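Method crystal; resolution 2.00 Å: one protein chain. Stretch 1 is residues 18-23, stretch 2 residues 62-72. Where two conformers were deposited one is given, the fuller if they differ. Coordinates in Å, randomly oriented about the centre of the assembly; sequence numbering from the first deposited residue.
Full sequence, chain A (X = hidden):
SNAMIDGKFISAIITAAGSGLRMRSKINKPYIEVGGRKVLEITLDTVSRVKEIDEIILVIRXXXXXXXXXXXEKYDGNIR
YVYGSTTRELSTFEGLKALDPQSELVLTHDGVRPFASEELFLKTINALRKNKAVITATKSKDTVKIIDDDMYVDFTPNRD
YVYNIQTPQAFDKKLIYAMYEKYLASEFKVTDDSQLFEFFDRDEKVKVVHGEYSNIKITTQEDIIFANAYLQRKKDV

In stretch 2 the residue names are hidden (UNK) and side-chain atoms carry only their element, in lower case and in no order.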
# COMPACT_ATOMS: atom_id res chain seq x y z
N GLY A 18 -6.22 -18.38 9.57
CA GLY A 18 -7.21 -17.46 9.03
C GLY A 18 -8.20 -18.25 8.19
O GLY A 18 -9.04 -18.97 8.72
N SER A 19 -8.08 -18.11 6.87
CA SER A 19 -8.75 -19.03 5.95
C SER A 19 -7.88 -20.27 5.87
O SER A 19 -8.28 -21.30 5.32
CB SER A 19 -8.91 -18.40 4.56
OG SER A 19 -7.65 -18.16 3.95
N GLY A 20 -6.68 -20.16 6.44
CA GLY A 20 -5.77 -21.28 6.52
C GLY A 20 -5.22 -21.68 5.17
O GLY A 20 -4.79 -20.83 4.38
N LEU A 21 -5.22 -22.98 4.90
CA LEU A 21 -4.61 -23.52 3.69
C LEU A 21 -5.51 -23.39 2.47
O LEU A 21 -5.03 -23.40 1.33
CB LEU A 21 -4.23 -24.98 3.91
CG LEU A 21 -3.27 -25.20 5.07
CD1 LEU A 21 -2.99 -26.68 5.25
CD2 LEU A 21 -1.99 -24.44 4.81
N ARG A 22 -6.82 -23.29 2.69
CA ARG A 22 -7.78 -23.18 1.60
C ARG A 22 -8.44 -21.80 1.53
O ARG A 22 -8.37 -21.02 2.49
CB ARG A 22 -8.81 -24.31 1.67
CG ARG A 22 -8.20 -25.70 1.48
CD ARG A 22 -9.26 -26.81 1.36
NE ARG A 22 -10.00 -27.04 2.60
CZ ARG A 22 -9.53 -27.71 3.65
NH1 ARG A 22 -8.30 -28.22 3.62
NH2 ARG A 22 -10.28 -27.86 4.73
N MSE A 23 -9.08 -21.51 0.40
CA MSE A 23 -9.65 -20.19 0.14
C MSE A 23 -11.14 -20.26 -0.25
O MSE A 23 -12.02 -20.18 0.60
CB MSE A 23 -8.85 -19.48 -0.97
CG MSE A 23 -9.49 -18.22 -1.53
SE MSE A 23 -8.34 -17.26 -2.78
CE MSE A 23 -9.59 -15.85 -3.31
N UNK A 62 -8.51 -26.21 12.49
CA UNK A 62 -8.66 -27.63 12.77
C UNK A 62 -8.91 -28.44 11.49
O UNK A 62 -8.48 -29.60 11.38
c UNK A 62 -11.03 -29.64 15.16
c UNK A 62 -11.34 -31.14 15.19
c UNK A 62 -9.78 -27.87 13.79
n UNK A 62 -11.90 -31.62 16.49
c UNK A 62 -10.06 -29.34 14.02
N UNK A 63 -9.60 -27.83 10.54
CA UNK A 63 -9.97 -28.51 9.29
C UNK A 63 -8.77 -28.82 8.39
O UNK A 63 -8.86 -29.68 7.50
c UNK A 63 -12.28 -27.47 9.26
o UNK A 63 -13.06 -26.57 8.86
o UNK A 63 -12.54 -28.22 10.22
c UNK A 63 -10.98 -27.67 8.51
N UNK A 64 -7.66 -28.12 8.62
CA UNK A 64 -6.45 -28.28 7.81
C UNK A 64 -5.45 -29.24 8.44
O UNK A 64 -4.33 -29.40 7.94
o UNK A 64 -6.32 -24.77 6.82
c UNK A 64 -6.44 -26.00 6.64
c UNK A 64 -5.74 -26.93 7.63
o UNK A 64 -7.08 -26.48 5.67
N UNK A 65 -5.83 -29.89 9.54
CA UNK A 65 -4.89 -30.68 10.34
C UNK A 65 -4.19 -31.82 9.56
O UNK A 65 -2.97 -31.97 9.65
o UNK A 65 -4.35 -32.78 14.75
c UNK A 65 -4.57 -32.01 12.50
o UNK A 65 -6.37 -32.22 14.06
c UNK A 65 -5.54 -31.23 11.61
c UNK A 65 -5.14 -32.36 13.86
N UNK A 66 -4.94 -32.60 8.80
CA UNK A 66 -4.36 -33.70 8.04
C UNK A 66 -3.30 -33.26 7.03
O UNK A 66 -2.23 -33.85 6.94
o UNK A 66 -7.51 -35.46 8.11
c UNK A 66 -6.28 -35.31 8.32
o UNK A 66 -5.70 -35.80 9.32
c UNK A 66 -5.46 -34.50 7.35
N UNK A 67 -3.61 -32.21 6.28
CA UNK A 67 -2.64 -31.64 5.34
C UNK A 67 -1.48 -30.98 6.09
O UNK A 67 -0.34 -30.98 5.61
c UNK A 67 -4.49 -31.32 3.68
c UNK A 67 -4.11 -32.54 2.86
c UNK A 67 -2.32 -30.11 3.37
c UNK A 67 -3.32 -30.64 4.38
N UNK A 68 -1.77 -30.41 7.26
CA UNK A 68 -0.70 -29.86 8.10
C UNK A 68 0.29 -30.94 8.53
O UNK A 68 1.51 -30.72 8.48
c UNK A 68 -1.89 -27.80 8.91
c UNK A 68 -0.89 -26.77 8.37
c UNK A 68 -1.24 -29.12 9.33
c UNK A 68 -0.10 -28.80 10.30
N UNK A 69 -0.23 -32.10 8.93
CA UNK A 69 0.62 -33.23 9.30
C UNK A 69 1.51 -33.67 8.14
O UNK A 69 2.70 -33.99 8.33
n UNK A 69 -3.41 -36.47 13.06
c UNK A 69 -2.54 -35.29 12.73
c UNK A 69 -1.84 -35.43 11.38
c UNK A 69 -1.02 -34.19 11.03
c UNK A 69 -0.25 -34.41 9.75
N UNK A 70 0.94 -33.71 6.94
CA UNK A 70 1.67 -34.17 5.76
C UNK A 70 2.80 -33.19 5.44
O UNK A 70 3.91 -33.58 5.07
o UNK A 70 -0.08 -36.29 5.55
o UNK A 70 -1.27 -35.40 3.93
c UNK A 70 -0.28 -35.40 4.69
c UNK A 70 0.74 -34.28 4.55
N UNK A 71 2.50 -31.91 5.59
CA UNK A 71 3.49 -30.88 5.35
C UNK A 71 4.61 -30.97 6.38
O UNK A 71 5.79 -30.85 6.04
c UNK A 71 2.82 -29.50 5.33
c UNK A 71 1.07 -28.18 4.01
c UNK A 71 2.09 -29.30 3.99
c UNK A 71 3.83 -28.39 5.58
N UNK A 72 4.25 -31.24 7.63
CA UNK A 72 5.23 -31.26 8.72
C UNK A 72 6.17 -32.46 8.72
O UNK A 72 7.23 -32.41 9.34
c UNK A 72 4.54 -31.13 10.08
c UNK A 72 3.46 -29.61 11.78
c UNK A 72 5.20 -28.75 10.21
c UNK A 72 4.04 -29.72 10.38

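Position 62 opens a 3-10 segment with four side-chain carbons in an unbranched row ending in a nitrogen; the chain is fully extended and out of reach of stretch 1. It is Lys 62. Position 63 carries two carbons, the second bearing two oxygens, which makes it Asp 63. Its CB lies 3.8 Å from Arg 22 NH2, and its backbone O sits at the edge of the guanidinium, 3.6 Å from the same Arg 22 NH2.

Position 64 has the same short, two-oxygen side chain, but here it points toward stretch 1 and is buried. One oxygen lies 2.8 Å from Leu 21 N, the other 3.0 Å from Arg 22 NH1. This is Asp 64, at the N-cap position of the helix that follows; its carboxylate makes no capping bond and is turned to stretch 1 instead.

Position 65 has three carbons, the third with two oxygens, and points away: Glu 65, whose carboxylate is hydrogen-bonded elsewhere in the structure. Position 66, with two carbons and two oxygens on the second, is Asp 66, exposed and without contact. Position 67 shows four carbons forked at the first, one arm two carbons long, the pattern of Ile 67; its CG2 lies 4.0 Å from Leu 21 CD1, while the end of the side chain leads away. Position 68 repeats this fork and is Ile 68. Its CB is directed sideways, yet the longer arm brings CD1 to 3.8 Å from Leu 21 CD1.

Position 69, four carbons in a row and a terminal nitrogen, is Lys 69; position 70, two carbons and two oxygens, is Asp 70. Both are exposed and out of reach. Position 71 has the forked four-carbon pattern once more, Ile 71, with CD1 4.5 Å from Leu 21 CD1. Position 72 also has four carbons, but forked at the second: Leu 72, which makes no contact.

The contact centres on Asp 64 and the type II' turn from Ser 19 to Arg 22. Leu 21 N donates a nearly linear hydrogen bond (175°) to Asp 64 OD2. Gly 20 leaves room for that oxygen: its CA is 3.5 Å from Asp 64 OD2, and an ideal CB would clash with it at 2.3 Å. Asp 64 OD1 lies over one face of the Arg 22 guanidinium, so the salt bridge to NH1 rests on charge alone. Beside this polar site, Leu 21 CD1 packs against the three isoleucines, and 313 Å² is buried in all.

Stretch 2 (62-72) KDDEDIIKDIL
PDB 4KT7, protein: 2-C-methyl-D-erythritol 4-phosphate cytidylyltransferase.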